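Local coordinates for protein NADP-dependent alcohol dehydrogenase (Entamoeba histolytica, PDB 2OUI) that probably catalyses the reversible, NADP-dependent oxidation of alcohols to aldehydes or ketones as a zinc-binding tetrameric dehydrogenase, at residues P31-P36 against V348-Y353; K80-A85 against A134-D139; G10-I15 against T43-A48; T87-E92 against V126-A131. The protein carries 1 engineered substitution. One frame throughout, in Å; residues are numbered along the deposited sequence.

Contact 1. Residues P31-P36 against V348-Y353; sequences PLALAP and VVRIHY
Arg350 leaves its strand with CG anti to the backbone N (chi1 -168°) and then bends at chi2 (69°), which brings NH1 back to the carbonyl of Leu32. Tyr353, with CG beside the backbone N (chi1 -54°), sets OH 2.7 Å from Pro31 O, in the carbonyl plane and on a lone pair. The hydroxyl donates to Pro31 O, which lies at the ring's edge, near its plane, and Leu32 CD2 lies at that edge too, 3.8 Å from Tyr353 CE1. Leu32 O is gripped twice: the N-H of Ile351 meets it at 3.0 Å and almost straight, and Arg350 NH1 adds a more bent bond at 3.2 Å. Both donors stand above the carbonyl plane. The imidazole of His352 places NE2 over one face of the guanidinium, whose NH2 forms a salt bridge with Glu356. Further along, Leu34 and Val349 form an antiparallel hydrogen-bonded pair, with Leu34 N to Val349 O and Val349 N to Leu34 O both 2.8 Å. Beyond this pair the side chains of Leu34 and Ile351 cross obliquely, CD1 to CD1 3.7 Å. Leu32 and Ala33 both face Val62 in a classic beta bulge, where the chain turns a corner, and past Ala35 the chain leads into Cys37, a zinc ligand. The strand 346-350 so joins strand 27-34 of the GroES-like domain, while its other edge runs parallel to strand 320-325; helix 329-339 packs on Leu34 and Val349, and helix 142-145 on Ala33 and Arg350.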
loop_
_atom_site.group_PDB
_atom_site.type_symbol
_atom_site.label_atom_id
_atom_site.label_comp_id
_atom_site.label_asym_id
_atom_site.label_seq_id
_atom_site.Cartn_x
_atom_site.Cartn_y
_atom_site.Cartn_z
ATOM N N PRO A 31 5.247 -38.360 -7.307
ATOM C CA PRO A 31 4.235 -37.968 -6.302
ATOM C C PRO A 31 4.135 -38.905 -5.099
ATOM O O PRO A 31 4.186 -40.136 -5.273
ATOM C CB PRO A 31 2.919 -38.050 -7.090
ATOM C CG PRO A 31 3.155 -39.144 -8.113
ATOM C CD PRO A 31 4.622 -38.914 -8.531
ATOM N N LEU A 32 3.965 -38.315 -3.910
ATOM C CA LEU A 32 3.709 -39.038 -2.654
ATOM C C LEU A 32 2.283 -38.813 -2.167
ATOM O O LEU A 32 1.714 -39.668 -1.534
ATOM C CB LEU A 32 4.652 -38.566 -1.554
ATOM C CG LEU A 32 6.155 -38.810 -1.717
ATOM C CD1 LEU A 32 6.854 -38.181 -0.533
ATOM C CD2 LEU A 32 6.440 -40.302 -1.807
ATOM N N ALA A 33 1.722 -37.640 -2.446
ATOM C CA ALA A 33 0.311 -37.406 -2.157
ATOM C C ALA A 33 -0.207 -36.431 -3.208
ATOM O O ALA A 33 0.512 -35.513 -3.617
ATOM C CB ALA A 33 0.108 -36.867 -0.729
ATOM N N LEU A 34 -1.423 -36.686 -3.691
ATOM C CA LEU A 34 -2.005 -35.892 -4.783
ATOM C C LEU A 34 -3.430 -35.537 -4.442
ATOM O O LEU A 34 -4.086 -36.296 -3.735
ATOM C CB LEU A 34 -2.040 -36.739 -6.077
ATOM C CG LEU A 34 -0.668 -37.084 -6.688
ATOM C CD1 LEU A 34 -0.839 -38.078 -7.840
ATOM C CD2 LEU A 34 0.094 -35.823 -7.160
ATOM N N ALA A 35 -3.921 -34.419 -4.969
ATOM C CA ALA A 35 -5.352 -34.083 -4.829
ATOM C C ALA A 35 -5.882 -33.520 -6.152
ATOM O O ALA A 35 -5.132 -32.861 -6.875
ATOM C CB ALA A 35 -5.555 -33.070 -3.710
ATOM N N PRO A 36 -7.160 -33.785 -6.475
ATOM C CA PRO A 36 -7.812 -33.197 -7.653
ATOM C C PRO A 36 -8.473 -31.858 -7.337
ATOM O O PRO A 36 -8.753 -31.560 -6.163
ATOM C CB PRO A 36 -8.893 -34.207 -7.974
ATOM C CG PRO A 36 -9.350 -34.647 -6.593
ATOM C CD PRO A 36 -8.082 -34.666 -5.734
ATOM N N VAL A 348 -7.857 -36.966 -1.271
ATOM C CA VAL A 348 -6.410 -37.071 -1.397
ATOM C C VAL A 348 -6.033 -38.495 -1.745
ATOM O O VAL A 348 -6.690 -39.453 -1.336
ATOM C CB VAL A 348 -5.617 -36.636 -0.136
ATOM C CG1 VAL A 348 -5.650 -35.149 0.024
ATOM C CG2 VAL A 348 -6.115 -37.339 1.120
ATOM N N VAL A 349 -4.977 -38.624 -2.535
ATOM C CA VAL A 349 -4.483 -39.922 -2.937
ATOM C C VAL A 349 -3.059 -40.041 -2.419
ATOM O O VAL A 349 -2.255 -39.167 -2.655
ATOM C CB VAL A 349 -4.453 -40.036 -4.475
ATOM C CG1 VAL A 349 -3.870 -41.385 -4.913
ATOM C CG2 VAL A 349 -5.864 -39.858 -5.053
ATOM N N ARG A 350 -2.757 -41.144 -1.741
ATOM C CA ARG A 350 -1.420 -41.404 -1.237
ATOM C C ARG A 350 -0.764 -42.454 -2.131
ATOM O O ARG A 350 -1.402 -43.439 -2.515
ATOM C CB ARG A 350 -1.492 -41.862 0.227
ATOM C CG ARG A 350 -0.159 -41.901 0.992
ATOM C CD ARG A 350 0.476 -40.499 1.300
ATOM N NE ARG A 350 1.589 -40.641 2.251
ATOM C CZ ARG A 350 2.803 -41.108 1.947
ATOM N NH1 ARG A 350 3.123 -41.468 0.701
ATOM N NH2 ARG A 350 3.717 -41.221 2.904
ATOM N N ILE A 351 0.498 -42.215 -2.489
ATOM C CA ILE A 351 1.270 -43.128 -3.332
ATOM C C ILE A 351 2.547 -43.527 -2.583
ATOM O O ILE A 351 3.256 -42.674 -2.054
ATOM C CB ILE A 351 1.673 -42.490 -4.694
ATOM C CG1 ILE A 351 0.454 -41.995 -5.491
ATOM C CG2 ILE A 351 2.449 -43.492 -5.551
ATOM C CD1 ILE A 351 0.079 -40.566 -5.204
ATOM N N HIS A 352 2.819 -44.822 -2.543
ATOM C CA HIS A 352 3.992 -45.364 -1.845
ATOM C C HIS A 352 5.015 -46.005 -2.780
ATOM O O HIS A 352 4.673 -46.477 -3.874
ATOM C CB HIS A 352 3.570 -46.392 -0.789
ATOM C CG HIS A 352 2.855 -45.790 0.379
ATOM N ND1 HIS A 352 1.521 -46.025 0.635
ATOM C CD2 HIS A 352 3.279 -44.945 1.348
ATOM C CE1 HIS A 352 1.159 -45.367 1.720
ATOM N NE2 HIS A 352 2.206 -44.703 2.173
ATOM N N TYR A 353 6.272 -46.020 -2.332
ATOM C CA TYR A 353 7.359 -46.633 -3.076
ATOM C C TYR A 353 8.209 -47.463 -2.110
ATOM O O TYR A 353 8.320 -47.106 -0.938
ATOM C CB TYR A 353 8.222 -45.550 -3.719
ATOM C CG TYR A 353 7.435 -44.578 -4.581
ATOM C CD1 TYR A 353 6.924 -43.413 -4.043
ATOM C CD2 TYR A 353 7.200 -44.850 -5.934
ATOM C CE1 TYR A 353 6.201 -42.530 -4.820
ATOM C CE2 TYR A 353 6.482 -43.952 -6.739
ATOM C CZ TYR A 353 5.987 -42.812 -6.171
ATOM O OH TYR A 353 5.265 -41.942 -6.953
#

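Contact 2. Residues K80-A85 against A134-D139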
loop_
_atom_site.group_PDB
_atom_site.type_symbol
_atom_site.label_atom_id
_atom_site.label_comp_id
_atom_site.label_asym_id
_atom_site.label_seq_id
_atom_site.Cartn_x
_atom_site.Cartn_y
_atom_site.Cartn_z
ATOM N N LYS A 80 11.919 -34.725 0.215
ATOM C CA LYS A 80 10.469 -34.694 0.134
ATOM C C LYS A 80 10.038 -33.228 0.130
ATOM O O LYS A 80 10.531 -32.423 0.920
ATOM C CB LYS A 80 9.850 -35.490 1.281
ATOM C CG LYS A 80 10.232 -36.976 1.205
ATOM C CD LYS A 80 9.579 -37.816 2.282
ATOM C CE LYS A 80 10.178 -39.223 2.232
ATOM N NZ LYS A 80 9.793 -40.060 3.394
ATOM N N VAL A 81 9.133 -32.878 -0.785
ATOM C CA VAL A 81 8.850 -31.465 -1.062
ATOM C C VAL A 81 7.356 -31.210 -1.194
ATOM O O VAL A 81 6.589 -32.112 -1.578
ATOM C CB VAL A 81 9.517 -30.973 -2.384
ATOM C CG1 VAL A 81 11.040 -30.882 -2.239
ATOM C CG2 VAL A 81 9.172 -31.914 -3.574
ATOM N N ILE A 82 6.979 -29.977 -0.901
ATOM C CA ILE A 82 5.649 -29.466 -1.147
ATOM C C ILE A 82 5.733 -28.770 -2.509
ATOM O O ILE A 82 6.545 -27.851 -2.714
ATOM C CB ILE A 82 5.245 -28.432 -0.060
ATOM C CG1 ILE A 82 5.184 -29.090 1.322
ATOM C CG2 ILE A 82 3.888 -27.868 -0.342
ATOM C CD1 ILE A 82 5.189 -28.066 2.483
ATOM N N VAL A 83 4.899 -29.199 -3.439
ATOM C CA VAL A 83 4.926 -28.614 -4.773
ATOM C C VAL A 83 3.796 -27.579 -4.901
ATOM O O VAL A 83 2.615 -27.942 -4.780
ATOM C CB VAL A 83 4.742 -29.694 -5.863
ATOM C CG1 VAL A 83 4.963 -29.084 -7.262
ATOM C CG2 VAL A 83 5.718 -30.887 -5.633
ATOM N N PRO A 84 4.141 -26.296 -5.143
ATOM C CA PRO A 84 3.056 -25.305 -5.290
ATOM C C PRO A 84 2.371 -25.488 -6.646
ATOM O O PRO A 84 3.026 -25.905 -7.596
ATOM C CB PRO A 84 3.784 -23.954 -5.221
ATOM C CG PRO A 84 5.213 -24.264 -5.729
ATOM C CD PRO A 84 5.486 -25.710 -5.301
ATOM N N ALA A 85 1.063 -25.207 -6.744
ATOM C CA ALA A 85 0.377 -25.314 -8.041
ATOM C C ALA A 85 1.006 -24.340 -9.041
ATOM O O ALA A 85 1.047 -24.615 -10.240
ATOM C CB ALA A 85 -1.132 -25.010 -7.907
ATOM N N ALA A 134 9.481 -26.299 -1.765
ATOM C CA ALA A 134 9.733 -26.156 -0.329
ATOM C C ALA A 134 9.974 -27.542 0.213
ATOM O O ALA A 134 9.273 -28.485 -0.162
ATOM C CB ALA A 134 8.513 -25.531 0.370
ATOM N N LEU A 135 10.947 -27.687 1.098
ATOM C CA LEU A 135 11.079 -28.966 1.807
ATOM C C LEU A 135 9.859 -29.248 2.697
ATOM O O LEU A 135 9.349 -28.335 3.342
ATOM C CB LEU A 135 12.381 -29.001 2.633
ATOM C CG LEU A 135 13.712 -29.003 1.849
ATOM C CD1 LEU A 135 14.887 -28.980 2.828
ATOM C CD2 LEU A 135 13.832 -30.182 0.859
ATOM N N LEU A 136 9.387 -30.502 2.723
ATOM C CA LEU A 136 8.274 -30.912 3.585
ATOM C C LEU A 136 8.732 -30.944 5.049
ATOM O O LEU A 136 9.611 -31.729 5.385
ATOM C CB LEU A 136 7.758 -32.298 3.176
ATOM C CG LEU A 136 6.614 -32.923 4.004
ATOM C CD1 LEU A 136 5.311 -32.116 3.933
ATOM C CD2 LEU A 136 6.380 -34.386 3.599
ATOM N N PRO A 137 8.158 -30.090 5.914
ATOM C CA PRO A 137 8.546 -30.142 7.331
ATOM C C PRO A 137 8.213 -31.504 7.951
ATOM O O PRO A 137 7.170 -32.089 7.635
ATOM C CB PRO A 137 7.701 -29.039 7.961
ATOM C CG PRO A 137 7.422 -28.088 6.793
ATOM C CD PRO A 137 7.172 -29.026 5.658
ATOM N N ARG A 138 9.090 -31.994 8.822
ATOM C CA ARG A 138 8.929 -33.323 9.411
ATOM C C ARG A 138 7.627 -33.477 10.230
ATOM O O ARG A 138 7.126 -34.592 10.385
ATOM C CB ARG A 138 10.173 -33.709 10.227
ATOM C CG ARG A 138 11.432 -33.958 9.365
ATOM C CD ARG A 138 12.634 -34.516 10.172
ATOM N NE ARG A 138 13.918 -34.229 9.510
ATOM C CZ ARG A 138 14.656 -35.118 8.836
ATOM N NH1 ARG A 138 14.268 -36.385 8.728
ATOM N NH2 ARG A 138 15.799 -34.741 8.270
ATOM N N ASP A 139 7.056 -32.362 10.701
ATOM C CA ASP A 139 5.853 -32.399 11.541
ATOM C C ASP A 139 4.537 -32.177 10.758
ATOM O O ASP A 139 3.476 -31.915 11.362
ATOM C CB ASP A 139 5.995 -31.401 12.711
ATOM C CG ASP A 139 5.990 -29.931 12.258
ATOM O OD1 ASP A 139 6.193 -29.622 11.061
ATOM O OD2 ASP A 139 5.767 -29.065 13.122
#
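Ile82 lies at the centre and meets three side chains of 134-139. Its CG1 is anti to the carbonyl carbon, and the chain continues extended (chi2 164°), so the branch runs out over the second segment. CG1 meets Leu136 CD1 at 4.0 Å and the tip, CD1, meets Pro137 CD at 3.9 Å, both crossing at about a right angle. Ala134 stands beside Ile82 on the same face of the sheet, CB to CB 4.4 Å. Leu136 has CG anti to its backbone N, and chi2 of 64° brings CD1 against Ile82 CG1. Away from this cluster the side chains of Val81 and Leu135 diverge, and only their ends, Val81 CG1 and Leu135 CD2, approach to 4.2 Å. The main chains fix this register as a short antiparallel pairing: Ile82 N donates to Ala134 O at 2.8 Å, nearly along the C=O axis, and Leu136 N to Lys80 O at 2.9 Å and almost straight. The return bond from Ala134 N to Ile82 O is weak. Strand 134-135 thus adds an edge to the GroES-like domain's sheet beside strand 80-83, whose other neighbour is strand 61-68; helix 298-310 packs Met302 against Ile82 and Ala134, and Leu148 of helix 148-161 also touches Ile82.

Contact 3. Residues G10-I15 against T43-A48; sequences GRIGWI and TVWAGA
The indole of Trp45 carries the CG1 methyl of its neighbour Val44 over the centre of one face, 3.7 Å above the plane, while a water lies at its edge, in plane. That water accepts from Trp45 NE1 at 2.8 Å and donates to Gly10 O at 3.2 Å, so it bridges ring and backbone where NE1 and the carbonyl do not meet directly. Trp45 CD1 rests 3.7 Å from Gly10 CA, and the far corner of the ring, CH2, is 4.1 Å from Ile12 CD1. The contact joins the last turn of helix 38-46, which has a wider pi-type turn, to the start of strand 11-16, an outermost strand of the three-stranded antiparallel sheet that also holds strands 2-8 and 55-56. Gly10, with positive phi, leads into that strand. Its N-H donates to Val44 O at 2.7 Å from above the carbonyl plane. Val44 has CG1 anti to the backbone N (chi1 175°), which places this methyl 3.6 Å from Ile12 CG2, the two side chains crossing at about a right angle. Beyond the pair, helix 329-339 packs Met335 on both Ile12 and Trp45, and Lys338 makes a cation-pi contact with the indole.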
loop_
_atom_site.group_PDB
_atom_site.type_symbol
_atom_site.label_atom_id
_atom_site.label_comp_id
_atom_site.label_asym_id
_atom_site.label_seq_id
_atom_site.Cartn_x
_atom_site.Cartn_y
_atom_site.Cartn_z
ATOM N N GLY A 10 -13.927 -32.661 -22.726
ATOM C CA GLY A 10 -14.846 -33.721 -22.304
ATOM C C GLY A 10 -14.315 -35.151 -22.227
ATOM O O GLY A 10 -15.104 -36.075 -22.034
ATOM N N ARG A 11 -13.001 -35.351 -22.371
ATOM C CA ARG A 11 -12.418 -36.711 -22.425
ATOM C C ARG A 11 -11.134 -36.815 -21.604
ATOM O O ARG A 11 -10.212 -36.016 -21.777
ATOM C CB ARG A 11 -12.094 -37.136 -23.871
ATOM C CG ARG A 11 -13.214 -37.779 -24.653
ATOM C CD ARG A 11 -12.741 -38.344 -26.012
ATOM N NE ARG A 11 -11.811 -37.442 -26.701
ATOM C CZ ARG A 11 -10.562 -37.757 -27.052
ATOM N NH1 ARG A 11 -10.060 -38.961 -26.794
ATOM N NH2 ARG A 11 -9.812 -36.859 -27.681
ATOM N N ILE A 12 -11.066 -37.801 -20.712
ATOM C CA ILE A 12 -9.837 -38.051 -19.956
ATOM C C ILE A 12 -9.471 -39.514 -20.038
ATOM O O ILE A 12 -10.333 -40.363 -20.244
ATOM C CB ILE A 12 -9.917 -37.618 -18.451
ATOM C CG1 ILE A 12 -10.835 -38.549 -17.628
ATOM C CG2 ILE A 12 -10.309 -36.155 -18.310
ATOM C CD1 ILE A 12 -10.896 -38.112 -16.123
ATOM N N GLY A 13 -8.182 -39.808 -19.889
ATOM C CA GLY A 13 -7.718 -41.182 -19.876
ATOM C C GLY A 13 -6.220 -41.254 -19.627
ATOM O O GLY A 13 -5.511 -40.250 -19.704
ATOM N N TRP A 14 -5.744 -42.451 -19.314
ATOM C CA TRP A 14 -4.323 -42.678 -19.075
ATOM C C TRP A 14 -3.558 -42.757 -20.393
ATOM O O TRP A 14 -3.972 -43.457 -21.318
ATOM C CB TRP A 14 -4.124 -43.966 -18.256
ATOM C CG TRP A 14 -4.707 -43.804 -16.892
ATOM C CD1 TRP A 14 -5.989 -44.079 -16.508
ATOM C CD2 TRP A 14 -4.048 -43.248 -15.736
ATOM N NE1 TRP A 14 -6.163 -43.757 -15.173
ATOM C CE2 TRP A 14 -4.997 -43.245 -14.675
ATOM C CE3 TRP A 14 -2.737 -42.789 -15.482
ATOM C CZ2 TRP A 14 -4.692 -42.772 -13.378
ATOM C CZ3 TRP A 14 -2.422 -42.315 -14.179
ATOM C CH2 TRP A 14 -3.403 -42.324 -13.148
ATOM N N ILE A 15 -2.440 -42.046 -20.457
ATOM C CA ILE A 15 -1.546 -42.079 -21.618
ATOM C C ILE A 15 -0.095 -42.302 -21.177
ATOM O O ILE A 15 0.226 -42.220 -19.988
ATOM C CB ILE A 15 -1.642 -40.759 -22.449
ATOM C CG1 ILE A 15 -1.170 -39.562 -21.629
ATOM C CG2 ILE A 15 -3.083 -40.558 -22.982
ATOM C CD1 ILE A 15 -1.041 -38.251 -22.394
ATOM N N THR A 43 -11.622 -26.994 -16.870
ATOM C CA THR A 43 -10.716 -27.139 -18.014
ATOM C C THR A 43 -11.156 -28.262 -18.948
ATOM O O THR A 43 -11.242 -28.059 -20.167
ATOM C CB THR A 43 -9.264 -27.322 -17.509
ATOM O OG1 THR A 43 -8.901 -26.163 -16.751
ATOM C CG2 THR A 43 -8.280 -27.551 -18.666
ATOM N N VAL A 44 -11.457 -29.444 -18.388
ATOM C CA VAL A 44 -11.827 -30.607 -19.209
ATOM C C VAL A 44 -13.264 -30.535 -19.744
ATOM O O VAL A 44 -13.491 -30.644 -20.956
ATOM C CB VAL A 44 -11.621 -31.965 -18.456
ATOM C CG1 VAL A 44 -12.140 -33.153 -19.284
ATOM C CG2 VAL A 44 -10.161 -32.168 -18.080
ATOM N N TRP A 45 -14.245 -30.358 -18.859
ATOM C CA TRP A 45 -15.626 -30.540 -19.317
ATOM C C TRP A 45 -16.290 -29.234 -19.797
ATOM O O TRP A 45 -17.231 -29.282 -20.576
ATOM C CB TRP A 45 -16.485 -31.312 -18.296
ATOM C CG TRP A 45 -16.128 -32.803 -18.216
ATOM C CD1 TRP A 45 -16.586 -33.809 -19.021
ATOM C CD2 TRP A 45 -15.244 -33.418 -17.269
ATOM N NE1 TRP A 45 -16.045 -35.013 -18.632
ATOM C CE2 TRP A 45 -15.213 -34.798 -17.562
ATOM C CE3 TRP A 45 -14.482 -32.932 -16.187
ATOM C CZ2 TRP A 45 -14.443 -35.696 -16.826
ATOM C CZ3 TRP A 45 -13.719 -33.826 -15.458
ATOM C CH2 TRP A 45 -13.701 -35.192 -15.785
ATOM N N ALA A 46 -15.777 -28.090 -19.349
ATOM C CA ALA A 46 -16.294 -26.786 -19.782
ATOM C C ALA A 46 -15.442 -26.160 -20.892
ATOM O O ALA A 46 -15.895 -25.236 -21.571
ATOM C CB ALA A 46 -16.414 -25.801 -18.570
ATOM N N GLY A 47 -14.224 -26.665 -21.086
ATOM C CA GLY A 47 -13.290 -26.080 -22.054
ATOM C C GLY A 47 -12.951 -24.628 -21.760
ATOM O O GLY A 47 -12.640 -23.854 -22.678
ATOM N N ALA A 48 -12.972 -24.284 -20.466
ATOM C CA ALA A 48 -12.892 -22.904 -19.958
ATOM C C ALA A 48 -11.619 -22.140 -20.308
ATOM O O ALA A 48 -11.614 -20.895 -20.269
ATOM C CB ALA A 48 -13.120 -22.887 -18.432
HETATM O O HOH W 1 -16.037 -37.663 -19.427
#

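Contact 4. Residues T87-E92 against V126-A131; sequences TPDWGE and VNEADA
A type I beta turn from Asp89 to Glu92, in the loop between strand 80-83 and helix 93-96 of the GroES-like domain, is gripped at Trp90 N by Glu128, at the entry to helix 129-132, while Asn127 holds the chain just ahead of it at Thr87. Glu128 sits at the N-cap position of that helix, yet its carboxylate reaches across to the turn: CG is anti to the carbonyl carbon, and the chain is extended beyond it. OE1 accepts the N-H of Trp90 at 2.9 Å through its syn lone pair, in a nearly straight bond (167°), and lies in plane at the edge of the indole, 3.4 Å from Trp90 CD1. The other oxygen, OE2, takes a bond from each of two waters, one of which also accepts from Gly91 N. The second water accepts from Asn127 ND2 and donates to Asp89 OD1 and Glu128 OE2, bridging like charges 4.5 Å apart. The repulsion is probably eased by this water and by the salt bridge of Asp89 OD2 to Lys111. Pro88 CB lies over one face of Trp90, nearer the rim than the centre, and Ala131 CB is 3.6 Å from Trp90 CD1; Trp90 NE1 bonds to Asn132 OD1. A second subunit reaches this corner, with its Gln96 on Trp90 and its Lys73 salt-bridged to Glu92. Asn127 has CG in the crowded position between N and carbonyl carbon (chi1 56°), and its ND2 donates to Thr87 O at 3.1 Å, the acceptor lying in the amide plane but ND2 standing 52° out of the carbonyl plane.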
loop_
_atom_site.group_PDB
_atom_site.type_symbol
_atom_site.label_atom_id
_atom_site.label_comp_id
_atom_site.label_asym_id
_atom_site.label_seq_id
_atom_site.Cartn_x
_atom_site.Cartn_y
_atom_site.Cartn_z
ATOM N N THR A 87 4.252 -22.304 -10.268
ATOM C CA THR A 87 5.713 -22.461 -10.279
ATOM C C THR A 87 6.262 -21.406 -11.255
ATOM O O THR A 87 6.515 -21.696 -12.431
ATOM C CB THR A 87 6.147 -23.887 -10.761
ATOM O OG1 THR A 87 5.519 -24.156 -12.016
ATOM C CG2 THR A 87 5.760 -24.977 -9.763
ATOM N N PRO A 88 6.438 -20.163 -10.782
ATOM C CA PRO A 88 6.805 -19.062 -11.682
ATOM C C PRO A 88 8.187 -19.170 -12.356
ATOM O O PRO A 88 9.078 -19.919 -11.906
ATOM C CB PRO A 88 6.803 -17.824 -10.745
ATOM C CG PRO A 88 5.918 -18.223 -9.595
ATOM C CD PRO A 88 6.266 -19.704 -9.396
ATOM N N ASP A 89 8.342 -18.422 -13.437
ATOM C CA ASP A 89 9.656 -18.153 -14.038
ATOM C C ASP A 89 10.052 -16.834 -13.388
ATOM O O ASP A 89 9.547 -15.763 -13.774
ATOM C CB ASP A 89 9.513 -17.953 -15.545
ATOM C CG ASP A 89 8.661 -19.060 -16.222
ATOM O OD1 ASP A 89 9.147 -20.205 -16.371
ATOM O OD2 ASP A 89 7.503 -18.766 -16.615
ATOM N N TRP A 90 10.905 -16.912 -12.377
ATOM C CA TRP A 90 11.127 -15.767 -11.469
ATOM C C TRP A 90 11.816 -14.525 -12.085
ATOM O O TRP A 90 11.771 -13.437 -11.502
ATOM C CB TRP A 90 11.819 -16.255 -10.175
ATOM C CG TRP A 90 10.870 -17.045 -9.324
ATOM C CD1 TRP A 90 10.692 -18.405 -9.321
ATOM C CD2 TRP A 90 9.913 -16.511 -8.417
ATOM N NE1 TRP A 90 9.688 -18.750 -8.432
ATOM C CE2 TRP A 90 9.198 -17.600 -7.860
ATOM C CE3 TRP A 90 9.600 -15.200 -7.991
ATOM C CZ2 TRP A 90 8.183 -17.422 -6.911
ATOM C CZ3 TRP A 90 8.588 -15.028 -7.047
ATOM C CH2 TRP A 90 7.883 -16.122 -6.532
ATOM N N GLY A 91 12.487 -14.681 -13.224
ATOM C CA GLY A 91 13.156 -13.556 -13.887
ATOM C C GLY A 91 12.355 -12.920 -15.014
ATOM O O GLY A 91 12.834 -11.996 -15.657
ATOM N N GLU A 92 11.163 -13.440 -15.301
ATOM C CA GLU A 92 10.343 -12.857 -16.386
ATOM C C GLU A 92 9.806 -11.487 -15.990
ATOM O O GLU A 92 9.797 -11.149 -14.794
ATOM C CB GLU A 92 9.196 -13.795 -16.787
ATOM C CG GLU A 92 9.632 -15.081 -17.516
ATOM C CD GLU A 92 10.339 -14.872 -18.856
ATOM O OE1 GLU A 92 10.091 -13.872 -19.559
ATOM O OE2 GLU A 92 11.145 -15.751 -19.217
ATOM N N VAL A 126 9.552 -29.921 -12.617
ATOM C CA VAL A 126 9.431 -28.626 -11.958
ATOM C C VAL A 126 10.514 -27.674 -12.484
ATOM O O VAL A 126 11.714 -27.970 -12.383
ATOM C CB VAL A 126 9.572 -28.748 -10.419
ATOM C CG1 VAL A 126 9.404 -27.368 -9.742
ATOM C CG2 VAL A 126 8.578 -29.768 -9.876
ATOM N N ASN A 127 10.104 -26.534 -13.051
ATOM C CA ASN A 127 11.075 -25.513 -13.507
ATOM C C ASN A 127 11.612 -24.708 -12.325
ATOM O O ASN A 127 10.896 -24.515 -11.355
ATOM C CB ASN A 127 10.396 -24.532 -14.474
ATOM C CG ASN A 127 9.183 -23.881 -13.857
ATOM O OD1 ASN A 127 8.185 -24.548 -13.547
ATOM N ND2 ASN A 127 9.262 -22.571 -13.652
ATOM N N GLU A 128 12.853 -24.216 -12.421
ATOM C CA GLU A 128 13.434 -23.398 -11.333
ATOM C C GLU A 128 13.220 -24.033 -9.949
ATOM O O GLU A 128 12.653 -23.431 -9.036
ATOM C CB GLU A 128 12.920 -21.943 -11.420
ATOM C CG GLU A 128 13.518 -21.257 -12.664
ATOM C CD GLU A 128 12.998 -19.855 -12.878
ATOM O OE1 GLU A 128 12.733 -19.156 -11.875
ATOM O OE2 GLU A 128 12.883 -19.457 -14.063
ATOM N N ALA A 129 13.692 -25.271 -9.806
ATOM C CA ALA A 129 13.351 -26.078 -8.635
ATOM C C ALA A 129 13.798 -25.492 -7.276
ATOM O O ALA A 129 13.081 -25.632 -6.285
ATOM C CB ALA A 129 13.897 -27.503 -8.803
ATOM N N ASP A 130 14.970 -24.867 -7.211
ATOM C CA ASP A 130 15.409 -24.254 -5.959
ATOM C C ASP A 130 14.427 -23.191 -5.526
ATOM O O ASP A 130 14.163 -23.024 -4.340
ATOM C CB ASP A 130 16.797 -23.597 -6.108
ATOM C CG ASP A 130 17.935 -24.592 -5.938
ATOM O OD1 ASP A 130 17.682 -25.721 -5.459
ATOM O OD2 ASP A 130 19.092 -24.241 -6.282
ATOM N N ALA A 131 13.882 -22.457 -6.500
ATOM C CA ALA A 131 13.006 -21.337 -6.200
ATOM C C ALA A 131 11.580 -21.837 -5.935
ATOM O O ALA A 131 10.842 -21.230 -5.171
ATOM C CB ALA A 131 12.997 -20.373 -7.367
HETATM O O HOH W 2 11.413 -21.231 -15.478
HETATM O O HOH W 3 12.898 -16.901 -14.880
#

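Overall arrangement
From the N terminus, strand 11-16, the second strand of the chain, opens contact 3, which closes a short loop when helix 38-46 returns to its start. Between those segments runs strand 27-34, whose end opens contact 1; the two contacts therefore cross along the chain. Contact 1 closes only near the C terminus, after the whole parallel coenzyme-domain sheet has been passed, and so brings strand 346-350 back to the GroES-like domain. Within that long span lies contact 2, and contact 4 lies within contact 2, their segments adjoining in sequence. Contacts 1 and 2 share one sheet and touch through Leu32 and Lys80, whereas contact 4 joins the loop after strand 80-83 to the start of helix 129-132, near a second subunit.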